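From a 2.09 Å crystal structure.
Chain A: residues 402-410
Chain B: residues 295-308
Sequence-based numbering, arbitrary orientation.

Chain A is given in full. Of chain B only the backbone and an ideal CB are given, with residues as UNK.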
ATOM      1  N   ALA A 402     -17.673  31.384  -2.334  1.00 50.03           N
ATOM      2  CA  ALA A 402     -16.351  31.064  -1.813  1.00 48.92           C
ATOM      3  C   ALA A 402     -15.795  29.824  -2.505  1.00 45.99           C
ATOM      4  O   ALA A 402     -16.524  28.872  -2.792  1.00 44.03           O
ATOM      5  CB  ALA A 402     -16.417  30.849  -0.303  1.00 60.39           C
ATOM      6  N   LEU A 403     -14.516  29.868  -2.842  1.00 49.77           N
ATOM      7  CA  LEU A 403     -13.861  28.681  -3.368  1.00 54.89           C
ATOM      8  C   LEU A 403     -13.557  27.722  -2.231  1.00 49.44           C
ATOM      9  O   LEU A 403     -13.150  28.136  -1.142  1.00 53.07           O
ATOM     10  CB  LEU A 403     -12.556  29.032  -4.087  1.00 53.89           C
ATOM     11  CG  LEU A 403     -12.608  29.367  -5.577  1.00 56.28           C
ATOM     12  CD1 LEU A 403     -11.190  29.492  -6.113  1.00 52.67           C
ATOM     13  CD2 LEU A 403     -13.400  28.308  -6.333  1.00 58.31           C
ATOM     14  N   TRP A 404     -13.763  26.438  -2.480  1.00 51.00           N
ATOM     15  CA  TRP A 404     -13.201  25.438  -1.591  1.00 48.00           C
ATOM     16  C   TRP A 404     -11.735  25.246  -1.960  1.00 45.15           C
ATOM     17  O   TRP A 404     -11.403  25.069  -3.137  1.00 50.86           O
ATOM     18  CB  TRP A 404     -13.971  24.124  -1.678  1.00 48.50           C
ATOM     19  CG  TRP A 404     -13.374  23.076  -0.773  1.00 55.90           C
ATOM     20  CD1 TRP A 404     -13.614  22.901   0.557  1.00 53.25           C
ATOM     21  CD2 TRP A 404     -12.422  22.081  -1.146  1.00 46.80           C
ATOM     22  NE1 TRP A 404     -12.872  21.849   1.037  1.00 55.64           N
ATOM     23  CE2 TRP A 404     -12.127  21.332   0.010  1.00 55.54           C
ATOM     24  CE3 TRP A 404     -11.779  21.759  -2.347  1.00 48.44           C
ATOM     25  CZ2 TRP A 404     -11.229  20.272  -0.000  1.00 57.10           C
ATOM     26  CZ3 TRP A 404     -10.886  20.702  -2.355  1.00 60.58           C
ATOM     27  CH2 TRP A 404     -10.620  19.973  -1.188  1.00 57.58           C
ATOM     28  N   TYR A 405     -10.858  25.322  -0.961  1.00 40.80           N
ATOM     29  CA  TYR A 405      -9.412  25.157  -1.103  1.00 43.44           C
ATOM     30  C   TYR A 405      -8.999  23.768  -0.643  1.00 49.37           C
ATOM     31  O   TYR A 405      -9.458  23.322   0.422  1.00 51.05           O
ATOM     32  CB  TYR A 405      -8.673  26.210  -0.280  1.00 43.71           C
ATOM     33  CG  TYR A 405      -8.666  27.603  -0.886  1.00 46.18           C
ATOM     34  CD1 TYR A 405      -7.477  28.231  -1.197  1.00 43.40           C
ATOM     35  CD2 TYR A 405      -9.850  28.279  -1.142  1.00 49.73           C
ATOM     36  CE1 TYR A 405      -7.450  29.491  -1.734  1.00 51.96           C
ATOM     37  CE2 TYR A 405      -9.843  29.558  -1.692  1.00 57.11           C
ATOM     38  CZ  TYR A 405      -8.632  30.152  -1.990  1.00 48.78           C
ATOM     39  OH  TYR A 405      -8.581  31.410  -2.534  1.00 47.88           O
ATOM     40  N   PRO A 406      -8.154  23.047  -1.379  1.00 42.07           N
ATOM     41  CA  PRO A 406      -7.644  21.773  -0.873  1.00 48.46           C
ATOM     42  C   PRO A 406      -6.527  22.005   0.137  1.00 48.35           C
ATOM     43  O   PRO A 406      -6.035  23.124   0.334  1.00 41.19           O
ATOM     44  CB  PRO A 406      -7.120  21.087  -2.135  1.00 46.53           C
ATOM     45  CG  PRO A 406      -6.629  22.233  -2.963  1.00 43.58           C
ATOM     46  CD  PRO A 406      -7.653  23.329  -2.735  1.00 43.92           C
ATOM     47  N   SER A 407      -6.113  20.903   0.759  1.00 39.77           N
ATOM     48  CA  SER A 407      -5.070  20.935   1.771  1.00 54.91           C
ATOM     49  C   SER A 407      -4.542  19.519   1.968  1.00 50.99           C
ATOM     50  O   SER A 407      -5.276  18.545   1.782  1.00 40.84           O
ATOM     51  CB  SER A 407      -5.604  21.494   3.092  1.00 62.01           C
ATOM     52  OG  SER A 407      -4.539  21.921   3.919  1.00 77.31           O
ATOM     53  N   ALA A 408      -3.255  19.427   2.320  1.00 52.41           N
ATOM     54  CA  ALA A 408      -2.626  18.143   2.619  1.00 51.29           C
ATOM     55  C   ALA A 408      -3.531  17.313   3.518  1.00 61.13           C
ATOM     56  O   ALA A 408      -4.036  17.799   4.533  1.00 64.59           O
ATOM     57  CB  ALA A 408      -1.259  18.351   3.279  1.00 41.70           C
ATOM     58  N   ALA A 409      -3.793  16.084   3.087  1.00 52.19           N
ATOM     59  CA  ALA A 409      -4.688  15.147   3.765  1.00 65.77           C
ATOM     60  C   ALA A 409      -3.824  14.043   4.381  1.00 66.65           C
ATOM     61  O   ALA A 409      -3.613  12.987   3.782  1.00 85.09           O
ATOM     62  CB  ALA A 409      -5.708  14.581   2.777  1.00 58.60           C
ATOM     63  N   GLU A 410      -3.321  14.291   5.585  1.00 51.39           N
ATOM     64  CA  GLU A 410      -2.320  13.418   6.199  1.00 67.57           C
ATOM     65  C   GLU A 410      -3.033  12.290   6.940  1.00 58.52           C
ATOM     66  O   GLU A 410      -3.362  12.395   8.119  1.00 60.20           O
ATOM     67  CB  GLU A 410      -1.408  14.228   7.109  1.00 79.24           C
ATOM     68  CG  GLU A 410      -1.138  15.635   6.572  1.00 99.02           C
ATOM     69  CD  GLU A 410       0.285  16.116   6.808  1.00110.40           C
ATOM     70  OE1 GLU A 410       1.229  15.457   6.317  1.00112.35           O
ATOM     71  OE2 GLU A 410       0.456  17.155   7.485  1.00113.49           O
TER
ATOM     72  N   UNK B 295       1.271  18.122  -3.807  1.00 42.94           N
ATOM     73  CA  UNK B 295       0.410  18.567  -4.897  1.00 44.68           C
ATOM     74  C   UNK B 295      -0.803  19.327  -4.370  1.00 44.20           C
ATOM     75  O   UNK B 295      -1.219  20.331  -4.961  1.00 42.24           O
ATOM     76  CB  UNK B 295      -0.044  17.371  -5.736  1.00 44.68           C
ATOM     77  N   UNK B 296      -1.374  18.880  -3.248  1.00 43.70           N
ATOM     78  CA  UNK B 296      -2.557  19.559  -2.725  1.00 45.28           C
ATOM     79  C   UNK B 296      -2.226  20.939  -2.157  1.00 43.90           C
ATOM     80  O   UNK B 296      -3.039  21.867  -2.279  1.00 48.95           O
ATOM     81  CB  UNK B 296      -3.217  18.700  -1.645  1.00 45.28           C
ATOM     82  N   UNK B 297      -1.049  21.103  -1.546  1.00 45.68           N
ATOM     83  CA  UNK B 297      -0.664  22.435  -1.089  1.00 40.85           C
ATOM     84  C   UNK B 297      -0.291  23.340  -2.267  1.00 45.52           C
ATOM     85  O   UNK B 297      -0.449  24.566  -2.185  1.00 41.04           O
ATOM     86  CB  UNK B 297       0.506  22.339  -0.108  1.00 40.85           C
ATOM     87  N   UNK B 298       0.202  22.757  -3.362  1.00 44.62           N
ATOM     88  CA  UNK B 298       0.380  23.526  -4.580  1.00 43.71           C
ATOM     89  C   UNK B 298      -0.945  23.964  -5.182  1.00 41.00           C
ATOM     90  O   UNK B 298      -1.094  25.113  -5.614  1.00 43.59           O
ATOM     91  CB  UNK B 298       1.170  22.709  -5.604  1.00 43.71           C
ATOM     92  N   UNK B 299      -1.930  23.060  -5.209  1.00 39.78           N
ATOM     93  CA  UNK B 299      -3.251  23.446  -5.696  1.00 44.57           C
ATOM     94  C   UNK B 299      -3.866  24.515  -4.805  1.00 46.40           C
ATOM     95  O   UNK B 299      -4.570  25.406  -5.293  1.00 41.29           O
ATOM     96  CB  UNK B 299      -4.173  22.227  -5.770  1.00 44.57           C
ATOM     97  N   UNK B 300      -3.601  24.446  -3.496  1.00 40.08           N
ATOM     98  CA  UNK B 300      -4.058  25.485  -2.579  1.00 39.16           C
ATOM     99  C   UNK B 300      -3.472  26.845  -2.951  1.00 47.21           C
ATOM    100  O   UNK B 300      -4.199  27.841  -3.057  1.00 45.37           O
ATOM    101  CB  UNK B 300      -3.682  25.126  -1.140  1.00 39.16           C
ATOM    102  N   UNK B 301      -2.148  26.903  -3.145  1.00 44.58           N
ATOM    103  CA  UNK B 301      -1.498  28.148  -3.536  1.00 41.13           C
ATOM    104  C   UNK B 301      -2.025  28.656  -4.876  1.00 49.15           C
ATOM    105  O   UNK B 301      -2.201  29.867  -5.070  1.00 48.45           O
ATOM    106  CB  UNK B 301       0.018  27.952  -3.609  1.00 41.13           C
ATOM    107  N   UNK B 302      -2.263  27.740  -5.814  1.00 44.08           N
ATOM    108  CA  UNK B 302      -2.729  28.119  -7.133  1.00 46.04           C
ATOM    109  C   UNK B 302      -4.168  28.613  -7.083  1.00 44.85           C
ATOM    110  O   UNK B 302      -4.520  29.581  -7.773  1.00 41.21           O
ATOM    111  CB  UNK B 302      -2.606  26.939  -8.100  1.00 46.04           C
ATOM    112  N   UNK B 303      -5.010  27.973  -6.268  1.00 38.86           N
ATOM    113  CA  UNK B 303      -6.348  28.504  -6.040  1.00 45.86           C
ATOM    114  C   UNK B 303      -6.299  29.913  -5.455  1.00 45.56           C
ATOM    115  O   UNK B 303      -7.097  30.772  -5.841  1.00 47.18           O
ATOM    116  CB  UNK B 303      -7.132  27.577  -5.109  1.00 45.86           C
ATOM    117  N   UNK B 304      -5.361  30.172  -4.542  1.00 42.70           N
ATOM    118  CA  UNK B 304      -5.209  31.521  -4.002  1.00 40.85           C
ATOM    119  C   UNK B 304      -4.861  32.527  -5.097  1.00 45.64           C
ATOM    120  O   UNK B 304      -5.319  33.673  -5.051  1.00 43.85           O
ATOM    121  CB  UNK B 304      -4.131  31.537  -2.916  1.00 40.85           C
ATOM    122  N   UNK B 305      -4.055  32.127  -6.087  1.00 42.33           N
ATOM    123  CA  UNK B 305      -3.751  33.050  -7.180  1.00 44.59           C
ATOM    124  C   UNK B 305      -4.980  33.273  -8.059  1.00 41.93           C
ATOM    125  O   UNK B 305      -5.214  34.392  -8.532  1.00 48.01           O
ATOM    126  CB  UNK B 305      -2.589  32.518  -8.022  1.00 44.59           C
ATOM    127  N   UNK B 306      -5.781  32.224  -8.273  1.00 42.44           N
ATOM    128  CA  UNK B 306      -7.014  32.363  -9.044  1.00 47.47           C
ATOM    129  C   UNK B 306      -7.978  33.344  -8.386  1.00 47.47           C
ATOM    130  O   UNK B 306      -8.556  34.207  -9.063  1.00 41.65           O
ATOM    131  CB  UNK B 306      -7.690  31.001  -9.212  1.00 47.47           C
ATOM    132  N   UNK B 307      -8.181  33.217  -7.068  1.00 40.37           N
ATOM    133  CA  UNK B 307      -9.056  34.145  -6.353  1.00 39.65           C
ATOM    134  C   UNK B 307      -8.499  35.560  -6.402  1.00 47.82           C
ATOM    135  O   UNK B 307      -9.252  36.534  -6.532  1.00 48.98           O
ATOM    136  CB  UNK B 307      -9.238  33.701  -4.900  1.00 39.65           C
ATOM    137  N   UNK B 308      -7.173  35.693  -6.320  1.00 44.21           N
ATOM    138  CA  UNK B 308      -6.549  37.000  -6.487  1.00 39.80           C
ATOM    139  C   UNK B 308      -6.868  37.599  -7.855  1.00 37.89           C
ATOM    140  O   UNK B 308      -7.084  38.812  -7.977  1.00 41.56           O
ATOM    141  CB  UNK B 308      -5.034  36.890  -6.302  1.00 39.80           C
TER

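Chain B runs as an unbroken helix from 295 to 308, with helical backbone angles throughout, and the extended segment of chain A lies antiparallel along one of its sides. Positions 296, 300, 303 and 307, three or four apart, lie along chain A, with 297, 299 and 304 flanking them; 298, 301, 302 and 305 face away.

At 295 nothing of chain A comes within 5.5 Å of the ideal CB, so the contact sets no preference; the residue is Glu295(B).

Position 296 points toward chain A. Its ideal CB is 3.9 Å from C of Ser407(A) and 4.6 Å from CB of Pro406(A), with the methyl of Ala409(A) farther along. A medium-sized apolar chain, leucine, isoleucine or methionine, would suit. Leu296(B) sets CD2 3.9 Å from CB of Pro406(A), while CD1 reaches 3.6 Å from O of Ser407(A).

Position 297 points sideways, yet chain A offers two polar groups nearby, the amide N of Ala408(A) and the hydroxyl of Ser407(A). A long acceptor is favored: glutamate or glutamine. Glu297(B) curls back with chi1 and chi2 both m, and its OE2 accepts a nearly linear hydrogen bond from N of Ala408(A) at 2.8 Å (174°). The same OE2 lies 3.0 Å from OG of Ser407(A), whose proton has another acceptor within reach.

Position 298 faces away and chain A imposes nothing; it is Gly298(B).

At 299 the ideal CB already lies 3.7 Å from CG of Pro406(A), so an apolar residue fits, from alanine to leucine. Leu299(B) touches the proline through CB, and its branch extends away from the proline ring.

Position 300 has its ideal CB 3.4 Å from O of Pro406(A), an acceptor within reach. A short donor might serve, or a long one such as lysine or arginine that passes alongside and bends back. Arg300(B) is extended through chi3 (t, t, t) and turns at chi4, so that NH1 donates to O of Pro406(A) at 2.7 Å, with the carbonyl at the edge of the guanidinium.

Positions 301 and 302 point away, and chain A sets no preference; Ala301(B) and Ser302(B) make no contact with this stretch.

Position 303 points toward chain A, among Leu403(A), Tyr405(A) and Pro406(A); a large apolar or aromatic residue is expected. Phe303(B) places CB over one face of the Tyr405(A) ring, 4.2 Å from its centroid, a CH-pi contact. Its own ring packs CD2 3.9 Å from CD of Pro406(A) and presents an edge to O of Trp404(A).

At 304 CA-to-CB points sideways, so alanine fits against the Tyr405(A) ring, and a longer chain leading off is not excluded; Ala304(B) sets CB 4.1 Å from CE1 of Tyr405(A).

Position 305 points away, without preference; Glu305(B) makes no contact with this stretch. Position 306 points toward chain A, but its ideal CB has only CD1 of Leu403(A), at 4.9 Å, nearby, a weak apolar preference; Leu306(B) stays beyond contact distance.

Position 307 points toward chain A, its ideal CB 3.4 Å from OH of Tyr405(A), suiting a short acceptor such as aspartate or asparagine. OD2 of Asp307(B) accepts a hydrogen bond from OH of Tyr405(A) at 2.7 Å.

Position 308 points sideways with nothing of chain A within 5.5 Å of its ideal CB, so any preference is absent; the residue is Ser308(B).

Chain B (295-308) ELEGLRASFAELDS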
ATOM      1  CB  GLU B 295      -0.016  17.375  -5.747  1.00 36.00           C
ATOM      2  CG  GLU B 295       1.159  16.648  -6.402  1.00 41.08           C
ATOM      3  CD  GLU B 295       1.853  17.454  -7.492  1.00 50.18           C
ATOM      4  OE1 GLU B 295       1.167  18.167  -8.251  1.00 51.86           O
ATOM      5  OE2 GLU B 295       3.093  17.365  -7.613  1.00 56.33           O
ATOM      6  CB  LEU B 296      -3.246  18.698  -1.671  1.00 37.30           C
ATOM      7  CG  LEU B 296      -3.936  17.420  -2.182  1.00 46.44           C
ATOM      8  CD1 LEU B 296      -4.243  16.458  -1.018  1.00 46.03           C
ATOM      9  CD2 LEU B 296      -5.201  17.737  -2.961  1.00 38.90           C
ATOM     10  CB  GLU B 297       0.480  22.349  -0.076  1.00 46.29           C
ATOM     11  CG  GLU B 297       0.128  21.585   1.222  1.00 54.46           C
ATOM     12  CD  GLU B 297      -0.818  22.355   2.130  1.00 56.03           C
ATOM     13  OE1 GLU B 297      -0.604  23.565   2.319  1.00 60.46           O
ATOM     14  OE2 GLU B 297      -1.787  21.763   2.649  1.00 59.93           O
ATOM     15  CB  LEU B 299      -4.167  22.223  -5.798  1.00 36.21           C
ATOM     16  CG  LEU B 299      -3.805  21.242  -6.917  1.00 44.44           C
ATOM     17  CD1 LEU B 299      -4.495  19.897  -6.689  1.00 43.01           C
ATOM     18  CD2 LEU B 299      -4.170  21.831  -8.303  1.00 42.08           C
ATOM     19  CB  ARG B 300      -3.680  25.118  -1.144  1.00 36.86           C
ATOM     20  CG  ARG B 300      -4.264  26.065  -0.085  1.00 45.12           C
ATOM     21  CD  ARG B 300      -3.818  25.656   1.342  1.00 48.17           C
ATOM     22  NE  ARG B 300      -4.546  26.355   2.398  1.00 47.24           N
ATOM     23  CZ  ARG B 300      -5.765  26.026   2.815  1.00 44.58           C
ATOM     24  NH1 ARG B 300      -6.407  25.003   2.277  1.00 41.89           N
ATOM     25  NH2 ARG B 300      -6.355  26.729   3.767  1.00 45.14           N
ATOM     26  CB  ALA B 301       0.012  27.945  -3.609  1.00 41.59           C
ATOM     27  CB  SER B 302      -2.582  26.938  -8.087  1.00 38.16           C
ATOM     28  OG  SER B 302      -1.284  26.931  -8.671  1.00 46.15           O
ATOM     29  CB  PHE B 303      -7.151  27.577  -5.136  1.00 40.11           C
ATOM     30  CG  PHE B 303      -7.803  26.462  -5.874  1.00 44.79           C
ATOM     31  CD1 PHE B 303      -7.291  26.041  -7.083  1.00 50.82           C
ATOM     32  CD2 PHE B 303      -8.931  25.841  -5.375  1.00 47.19           C
ATOM     33  CE1 PHE B 303      -7.889  25.017  -7.796  1.00 55.75           C
ATOM     34  CE2 PHE B 303      -9.539  24.805  -6.080  1.00 51.41           C
ATOM     35  CZ  PHE B 303      -9.017  24.400  -7.298  1.00 48.11           C
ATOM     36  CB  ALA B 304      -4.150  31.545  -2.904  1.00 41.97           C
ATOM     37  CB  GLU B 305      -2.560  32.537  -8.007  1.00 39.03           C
ATOM     38  CG  GLU B 305      -2.294  33.275  -9.343  1.00 48.30           C
ATOM     39  CD  GLU B 305      -1.997  34.774  -9.182  1.00 56.56           C
ATOM     40  OE1 GLU B 305      -1.542  35.187  -8.092  1.00 52.73           O
ATOM     41  OE2 GLU B 305      -2.228  35.552 -10.140  1.00 47.46           O
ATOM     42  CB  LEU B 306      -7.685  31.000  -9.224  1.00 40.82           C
ATOM     43  CG  LEU B 306      -6.902  30.047 -10.122  1.00 45.31           C
ATOM     44  CD1 LEU B 306      -7.607  28.694 -10.248  1.00 47.03           C
ATOM     45  CD2 LEU B 306      -6.676  30.685 -11.493  1.00 42.33           C
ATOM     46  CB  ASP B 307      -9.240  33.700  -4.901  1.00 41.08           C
ATOM     47  CG  ASP B 307     -10.638  33.165  -4.605  1.00 50.54           C
ATOM     48  OD1 ASP B 307     -11.589  33.427  -5.375  1.00 42.47           O
ATOM     49  OD2 ASP B 307     -10.789  32.479  -3.564  1.00 55.58           O
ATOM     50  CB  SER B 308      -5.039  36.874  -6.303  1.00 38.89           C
ATOM     51  OG  SER B 308      -4.420  38.139  -6.362  1.00 49.02           O
TER
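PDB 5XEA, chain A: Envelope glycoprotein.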